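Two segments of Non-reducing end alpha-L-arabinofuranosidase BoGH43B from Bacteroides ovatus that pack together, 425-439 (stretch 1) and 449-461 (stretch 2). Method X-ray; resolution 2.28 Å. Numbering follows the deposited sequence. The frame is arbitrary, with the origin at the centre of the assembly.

Stretch 1 425-439: TTCKELPATGEVILS
Stretch 2, residues 449-461: FEIKAAHVSAILG

A β-strand often does two jobs at once, pairing with a neighbour through its backbone and offering one face to a second layer; these segments of an arabinofuranosidase illustrate both. Stretch 2 is a hairpin: strand 449-453 turns through a type II turn, Ala453 to Val456, with His455 at phi/psi 65/23°, and returns as strand 456-461. Stretch 1 enters as strand 425-429, loops through Pro431 and Gly434 (104/165°), and continues as a strand through 436-439, antiparallel to 449-453 (167°, axes 4.8 Å apart). Ile437 lies opposite Lys452, Leu438 opposite Ile451 and Ser439 opposite Glu450, with CA-CA separations of 5.1, 4.8 and 4.9 Å.

Four backbone hydrogen bonds fix this register: Ile437 N to Lys452 O, Lys452 N to Ile437 O, Ser439 N to Glu450 O and Glu450 N to Ser439 O, each 2.9 Å. Between the two hydrogen-bonded pairs, Ile451 CA approaches Ile437 O at 3.4 Å in a CA-H...O contact. Strand 425-429 instead passes 456-461 at 7.4 Å (157°), too far for backbone pairing, so side chains fill the gap.

Leu438 (m, t) and Ile451 (p, t) share the buried face, Leu438 CD2 meeting Ile451 CG2 at 3.7 Å. Ile451 CD1 also reaches Leu430 CD2 (m, t) at 4.4 Å, so one branched residue bridges both parts of stretch 1. Leu460 (t, p) brings CD1 to 3.7 Å from Lys428 CB, beyond which that lysine is unmodelled. Near the turn the contacts are made by Pro431 and the alanines: Pro431 CD lies 4.0 Å from Ala453 CB, and Pro431 CG 3.4 Å from Ala454 O.

The other face carries Ile437 (m, t), Ser439 (t), Glu450 (chi1 m) and extended Lys452 (all t), whose end leads away, as suits a charged amine at an exposed site.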

ATOM      1  N   THR A 425      -4.781 -26.836 -12.335  1.00 41.35           N
ATOM      2  CA  THR A 425      -6.177 -26.518 -12.646  1.00 39.24           C
ATOM      3  C   THR A 425      -7.065 -27.653 -12.150  1.00 39.21           C
ATOM      4  O   THR A 425      -6.912 -28.789 -12.593  1.00 40.27           O
ATOM      5  CB  THR A 425      -6.410 -26.367 -14.162  1.00 38.04           C
ATOM      6  OG1 THR A 425      -5.601 -25.302 -14.680  1.00 40.72           O
ATOM      7  CG2 THR A 425      -7.894 -26.066 -14.458  1.00 43.24           C
ATOM      8  N   THR A 426      -8.008 -27.340 -11.264  1.00 43.57           N
ATOM      9  CA  THR A 426      -8.907 -28.344 -10.683  1.00 48.63           C
ATOM     10  C   THR A 426     -10.358 -27.853 -10.777  1.00 50.50           C
ATOM     11  O   THR A 426     -10.660 -26.743 -10.325  1.00 43.49           O
ATOM     12  CB  THR A 426      -8.513 -28.617  -9.217  1.00 51.17           C
ATOM     13  OG1 THR A 426      -7.099 -28.854  -9.148  1.00 53.91           O
ATOM     14  CG2 THR A 426      -9.264 -29.816  -8.649  1.00 51.25           C
ATOM     15  N   CYS A 427     -11.236 -28.678 -11.369  1.00 43.77           N
ATOM     16  CA  CYS A 427     -12.655 -28.340 -11.575  1.00 41.14           C
ATOM     17  C   CYS A 427     -13.616 -29.225 -10.762  1.00 37.12           C
ATOM     18  O   CYS A 427     -13.328 -30.389 -10.493  1.00 40.61           O
ATOM     19  CB  CYS A 427     -13.008 -28.444 -13.062  1.00 40.36           C
ATOM     20  SG  CYS A 427     -12.186 -27.214 -14.093  1.00 51.78           S
ATOM     21  N   LYS A 428     -14.742 -28.641 -10.361  1.00 34.55           N
ATOM     22  CA  LYS A 428     -15.882 -29.366  -9.781  1.00 39.90           C
ATOM     23  C   LYS A 428     -17.128 -28.829 -10.470  1.00 38.88           C
ATOM     24  O   LYS A 428     -17.222 -27.629 -10.734  1.00 38.75           O
ATOM     25  CB  LYS A 428     -15.991 -29.168  -8.263  1.00 33.07           C
ATOM     26  N   GLU A 429     -18.078 -29.710 -10.761  1.00 40.08           N
ATOM     27  CA  GLU A 429     -19.269 -29.325 -11.516  1.00 43.78           C
ATOM     28  C   GLU A 429     -20.270 -28.584 -10.620  1.00 36.33           C
ATOM     29  O   GLU A 429     -20.552 -29.019  -9.506  1.00 38.99           O
ATOM     30  CB  GLU A 429     -19.936 -30.548 -12.172  1.00 44.97           C
ATOM     31  CG  GLU A 429     -20.730 -30.188 -13.428  1.00 48.93           C
ATOM     32  CD  GLU A 429     -21.804 -31.198 -13.807  1.00 52.06           C
ATOM     33  OE1 GLU A 429     -21.796 -32.340 -13.289  1.00 55.57           O
ATOM     34  OE2 GLU A 429     -22.665 -30.844 -14.640  1.00 49.81           O
ATOM     35  N   LEU A 430     -20.786 -27.462 -11.115  1.00 32.39           N
ATOM     36  CA  LEU A 430     -21.844 -26.707 -10.443  1.00 34.54           C
ATOM     37  C   LEU A 430     -23.194 -27.043 -11.096  1.00 34.59           C
ATOM     38  O   LEU A 430     -23.229 -27.586 -12.208  1.00 31.42           O
ATOM     39  CB  LEU A 430     -21.577 -25.201 -10.585  1.00 35.38           C
ATOM     40  CG  LEU A 430     -20.283 -24.670  -9.966  1.00 35.95           C
ATOM     41  CD1 LEU A 430     -19.966 -23.261 -10.455  1.00 36.37           C
ATOM     42  CD2 LEU A 430     -20.373 -24.716  -8.448  1.00 35.86           C
ATOM     43  N   PRO A 431     -24.308 -26.700 -10.424  1.00 30.90           N
ATOM     44  CA  PRO A 431     -25.582 -26.700 -11.150  1.00 32.24           C
ATOM     45  C   PRO A 431     -25.535 -25.680 -12.289  1.00 36.75           C
ATOM     46  O   PRO A 431     -24.759 -24.729 -12.221  1.00 34.27           O
ATOM     47  CB  PRO A 431     -26.607 -26.283 -10.083  1.00 33.20           C
ATOM     48  CG  PRO A 431     -25.806 -25.630  -8.995  1.00 33.73           C
ATOM     49  CD  PRO A 431     -24.473 -26.311  -9.011  1.00 32.99           C
ATOM     50  N   ALA A 432     -26.348 -25.889 -13.322  1.00 35.18           N
ATOM     51  CA  ALA A 432     -26.334 -25.038 -14.513  1.00 35.35           C
ATOM     52  C   ALA A 432     -26.596 -23.556 -14.207  1.00 38.44           C
ATOM     53  O   ALA A 432     -26.012 -22.692 -14.872  1.00 37.11           O
ATOM     54  CB  ALA A 432     -27.340 -25.538 -15.541  1.00 33.10           C
ATOM     55  N   THR A 433     -27.480 -23.280 -13.235  1.00 33.78           N
ATOM     56  CA  THR A 433     -27.784 -21.906 -12.783  1.00 33.64           C
ATOM     57  C   THR A 433     -27.807 -21.783 -11.248  1.00 33.60           C
ATOM     58  O   THR A 433     -27.662 -22.778 -10.524  1.00 27.14           O
ATOM     59  CB  THR A 433     -29.143 -21.384 -13.340  1.00 36.87           C
ATOM     60  OG1 THR A 433     -30.236 -22.073 -12.712  1.00 35.37           O
ATOM     61  CG2 THR A 433     -29.218 -21.544 -14.850  1.00 34.41           C
ATOM     62  N   GLY A 434     -27.987 -20.552 -10.762  1.00 32.07           N
ATOM     63  CA  GLY A 434     -28.137 -20.298  -9.328  1.00 33.30           C
ATOM     64  C   GLY A 434     -26.886 -19.723  -8.688  1.00 32.13           C
ATOM     65  O   GLY A 434     -25.779 -19.780  -9.244  1.00 28.87           O
ATOM     66  N   GLU A 435     -27.081 -19.191  -7.492  1.00 28.63           N
ATOM     67  CA  GLU A 435     -26.048 -18.437  -6.787  1.00 29.65           C
ATOM     68  C   GLU A 435     -24.936 -19.358  -6.294  1.00 26.94           C
ATOM     69  O   GLU A 435     -25.182 -20.507  -5.955  1.00 25.77           O
ATOM     70  CB  GLU A 435     -26.682 -17.671  -5.612  1.00 29.70           C
ATOM     71  CG  GLU A 435     -27.680 -16.596  -6.048  1.00 29.92           C
ATOM     72  CD  GLU A 435     -27.040 -15.255  -6.408  1.00 33.21           C
ATOM     73  OE1 GLU A 435     -27.773 -14.368  -6.890  1.00 32.01           O
ATOM     74  OE2 GLU A 435     -25.822 -15.060  -6.200  1.00 32.73           O
ATOM     75  N   VAL A 436     -23.707 -18.852  -6.285  1.00 28.31           N
ATOM     76  CA  VAL A 436     -22.548 -19.621  -5.829  1.00 25.10           C
ATOM     77  C   VAL A 436     -21.787 -18.786  -4.815  1.00 26.09           C
ATOM     78  O   VAL A 436     -21.547 -17.595  -5.026  1.00 25.21           O
ATOM     79  CB  VAL A 436     -21.611 -20.025  -6.992  1.00 24.47           C
ATOM     80  CG1 VAL A 436     -20.459 -20.904  -6.499  1.00 25.64           C
ATOM     81  CG2 VAL A 436     -22.390 -20.753  -8.064  1.00 27.16           C
ATOM     82  N   ILE A 437     -21.438 -19.411  -3.695  1.00 26.11           N
ATOM     83  CA  ILE A 437     -20.604 -18.780  -2.697  1.00 25.41           C
ATOM     84  C   ILE A 437     -19.215 -19.298  -2.937  1.00 24.32           C
ATOM     85  O   ILE A 437     -18.977 -20.501  -2.821  1.00 22.04           O
ATOM     86  CB  ILE A 437     -21.034 -19.118  -1.260  1.00 30.96           C
ATOM     87  CG1 ILE A 437     -22.448 -18.583  -1.002  1.00 31.23           C
ATOM     88  CG2 ILE A 437     -20.020 -18.539  -0.266  1.00 29.11           C
ATOM     89  CD1 ILE A 437     -23.033 -18.980   0.340  1.00 36.36           C
ATOM     90  N   LEU A 438     -18.313 -18.384  -3.294  1.00 26.23           N
ATOM     91  CA  LEU A 438     -16.907 -18.686  -3.476  1.00 24.47           C
ATOM     92  C   LEU A 438     -16.193 -18.216  -2.247  1.00 24.98           C
ATOM     93  O   LEU A 438     -16.476 -17.136  -1.748  1.00 29.48           O
ATOM     94  CB  LEU A 438     -16.352 -17.956  -4.689  1.00 23.61           C
ATOM     95  CG  LEU A 438     -16.914 -18.343  -6.047  1.00 23.34           C
ATOM     96  CD1 LEU A 438     -16.232 -17.489  -7.095  1.00 24.99           C
ATOM     97  CD2 LEU A 438     -16.725 -19.817  -6.364  1.00 24.26           C
ATOM     98  N   SER A 439     -15.241 -19.009  -1.780  1.00 29.06           N
ATOM     99  CA  SER A 439     -14.648 -18.804  -0.470  1.00 32.11           C
ATOM    100  C   SER A 439     -13.132 -19.069  -0.513  1.00 35.35           C
ATOM    101  O   SER A 439     -12.677 -20.027  -1.140  1.00 36.68           O
ATOM    102  CB  SER A 439     -15.367 -19.707   0.533  1.00 35.25           C
ATOM    103  OG  SER A 439     -15.366 -19.151   1.826  1.00 46.86           O
ATOM    104  N   PHE A 449      -9.256 -23.052  -0.924  1.00 33.36           N
ATOM    105  CA  PHE A 449     -10.303 -22.555  -1.825  1.00 33.07           C
ATOM    106  C   PHE A 449     -11.534 -23.475  -1.776  1.00 34.84           C
ATOM    107  O   PHE A 449     -11.404 -24.687  -1.988  1.00 35.02           O
ATOM    108  CB  PHE A 449      -9.757 -22.505  -3.252  1.00 32.96           C
ATOM    109  CG  PHE A 449      -8.549 -21.637  -3.402  1.00 36.07           C
ATOM    110  CD1 PHE A 449      -7.267 -22.159  -3.232  1.00 36.06           C
ATOM    111  CD2 PHE A 449      -8.688 -20.279  -3.705  1.00 40.30           C
ATOM    112  CE1 PHE A 449      -6.149 -21.343  -3.360  1.00 43.42           C
ATOM    113  CE2 PHE A 449      -7.571 -19.460  -3.841  1.00 36.95           C
ATOM    114  CZ  PHE A 449      -6.300 -19.989  -3.668  1.00 35.69           C
ATOM    115  N   GLU A 450     -12.711 -22.891  -1.518  1.00 32.51           N
ATOM    116  CA  GLU A 450     -13.954 -23.628  -1.248  1.00 34.44           C
ATOM    117  C   GLU A 450     -15.137 -23.039  -2.028  1.00 36.59           C
ATOM    118  O   GLU A 450     -15.154 -21.843  -2.321  1.00 36.52           O
ATOM    119  CB  GLU A 450     -14.284 -23.615   0.257  1.00 39.93           C
ATOM    120  CG  GLU A 450     -13.148 -24.084   1.187  1.00 48.99           C
ATOM    121  CD  GLU A 450     -12.287 -22.960   1.804  1.00 58.35           C
ATOM    122  OE1 GLU A 450     -12.301 -21.801   1.315  1.00 53.84           O
ATOM    123  OE2 GLU A 450     -11.573 -23.246   2.800  1.00 55.53           O
ATOM    124  N   ILE A 451     -16.124 -23.889  -2.337  1.00 29.97           N
ATOM    125  CA  ILE A 451     -17.328 -23.496  -3.065  1.00 33.52           C
ATOM    126  C   ILE A 451     -18.591 -24.066  -2.415  1.00 34.23           C
ATOM    127  O   ILE A 451     -18.556 -25.124  -1.783  1.00 32.07           O
ATOM    128  CB  ILE A 451     -17.261 -23.929  -4.552  1.00 34.63           C
ATOM    129  CG1 ILE A 451     -17.205 -25.460  -4.674  1.00 37.64           C
ATOM    130  CG2 ILE A 451     -16.058 -23.279  -5.227  1.00 34.13           C
ATOM    131  CD1 ILE A 451     -16.953 -25.996  -6.063  1.00 39.04           C
ATOM    132  N   LYS A 452     -19.696 -23.342  -2.563  1.00 35.94           N
ATOM    133  CA  LYS A 452     -21.016 -23.806  -2.132  1.00 40.77           C
ATOM    134  C   LYS A 452     -22.129 -23.356  -3.107  1.00 37.87           C
ATOM    135  O   LYS A 452     -22.222 -22.182  -3.484  1.00 32.04           O
ATOM    136  CB  LYS A 452     -21.344 -23.343  -0.700  1.00 41.50           C
ATOM    137  CG  LYS A 452     -22.688 -23.872  -0.205  1.00 48.44           C
ATOM    138  CD  LYS A 452     -22.948 -23.579   1.260  1.00 55.88           C
ATOM    139  CE  LYS A 452     -24.093 -24.437   1.781  1.00 57.39           C
ATOM    140  NZ  LYS A 452     -24.344 -24.184   3.225  1.00 62.16           N
ATOM    141  N   ALA A 453     -22.957 -24.314  -3.503  1.00 37.26           N
ATOM    142  CA  ALA A 453     -24.189 -24.058  -4.235  1.00 40.17           C
ATOM    143  C   ALA A 453     -25.186 -25.159  -3.892  1.00 42.62           C
ATOM    144  O   ALA A 453     -24.892 -26.045  -3.080  1.00 46.34           O
ATOM    145  CB  ALA A 453     -23.921 -24.024  -5.734  1.00 38.87           C
ATOM    146  N   ALA A 454     -26.369 -25.083  -4.490  1.00 48.21           N
ATOM    147  CA  ALA A 454     -27.336 -26.172  -4.431  1.00 57.65           C
ATOM    148  C   ALA A 454     -26.689 -27.448  -5.001  1.00 60.57           C
ATOM    149  O   ALA A 454     -26.125 -27.417  -6.101  1.00 59.36           O
ATOM    150  CB  ALA A 454     -28.594 -25.803  -5.211  1.00 54.73           C
ATOM    151  N   HIS A 455     -26.725 -28.534  -4.222  1.00 63.62           N
ATOM    152  CA  HIS A 455     -26.196 -29.859  -4.630  1.00 72.63           C
ATOM    153  C   HIS A 455     -24.660 -29.904  -4.848  1.00 63.51           C
ATOM    154  O   HIS A 455     -24.148 -30.794  -5.539  1.00 63.06           O
ATOM    155  CB  HIS A 455     -26.944 -30.406  -5.876  1.00 71.64           C
ATOM    156  CG  HIS A 455     -28.442 -30.331  -5.774  1.00 86.04           C
ATOM    157  ND1 HIS A 455     -29.146 -30.837  -4.701  1.00 88.14           N
ATOM    158  CD2 HIS A 455     -29.368 -29.811  -6.615  1.00 87.94           C
ATOM    159  CE1 HIS A 455     -30.438 -30.628  -4.882  1.00 89.27           C
ATOM    160  NE2 HIS A 455     -30.600 -30.008  -6.037  1.00 94.49           N
ATOM    161  N   VAL A 456     -23.931 -28.971  -4.235  1.00 51.14           N
ATOM    162  CA  VAL A 456     -22.490 -28.837  -4.462  1.00 49.10           C
ATOM    163  C   VAL A 456     -21.844 -28.053  -3.317  1.00 51.96           C
ATOM    164  O   VAL A 456     -22.134 -26.870  -3.123  1.00 52.16           O
ATOM    165  CB  VAL A 456     -22.192 -28.117  -5.803  1.00 43.54           C
ATOM    166  N   SER A 457     -20.997 -28.726  -2.543  1.00 50.39           N
ATOM    167  CA  SER A 457     -20.172 -28.068  -1.530  1.00 45.63           C
ATOM    168  C   SER A 457     -18.888 -28.865  -1.368  1.00 44.17           C
ATOM    169  O   SER A 457     -18.948 -30.086  -1.216  1.00 47.05           O
ATOM    170  CB  SER A 457     -20.919 -27.955  -0.206  1.00 46.06           C
ATOM    171  OG  SER A 457     -21.321 -29.226   0.264  1.00 53.92           O
ATOM    172  N   ALA A 458     -17.740 -28.182  -1.418  1.00 39.14           N
ATOM    173  CA  ALA A 458     -16.430 -28.851  -1.485  1.00 39.74           C
ATOM    174  C   ALA A 458     -15.236 -27.914  -1.300  1.00 37.34           C
ATOM    175  O   ALA A 458     -15.236 -26.804  -1.821  1.00 38.64           O
ATOM    176  CB  ALA A 458     -16.285 -29.569  -2.827  1.00 36.91           C
ATOM    177  N   ILE A 459     -14.222 -28.382  -0.573  1.00 35.99           N
ATOM    178  CA  ILE A 459     -12.876 -27.812  -0.658  1.00 40.85           C
ATOM    179  C   ILE A 459     -12.327 -28.208  -2.033  1.00 39.73           C
ATOM    180  O   ILE A 459     -12.230 -29.386  -2.354  1.00 41.91           O
ATOM    181  CB  ILE A 459     -11.933 -28.330   0.457  1.00 35.79           C
ATOM    182  N   LEU A 460     -11.983 -27.215  -2.842  1.00 37.50           N
ATOM    183  CA  LEU A 460     -11.594 -27.429  -4.234  1.00 36.49           C
ATOM    184  C   LEU A 460     -10.077 -27.596  -4.428  1.00 36.97           C
ATOM    185  O   LEU A 460      -9.635 -28.213  -5.401  1.00 39.45           O
ATOM    186  CB  LEU A 460     -12.130 -26.259  -5.063  1.00 37.13           C
ATOM    187  CG  LEU A 460     -12.155 -26.369  -6.581  1.00 47.72           C
ATOM    188  CD1 LEU A 460     -12.874 -27.631  -7.051  1.00 55.46           C
ATOM    189  CD2 LEU A 460     -12.817 -25.130  -7.155  1.00 47.47           C
ATOM    190  N   GLY A 461      -9.285 -27.055  -3.502  1.00 40.20           N
ATOM    191  CA  GLY A 461      -7.822 -27.063  -3.613  1.00 39.01           C
ATOM    192  C   GLY A 461      -7.142 -26.096  -2.652  1.00 39.29           C
ATOM    193  O   GLY A 461      -7.802 -25.299  -1.981  1.00 34.13           O
TER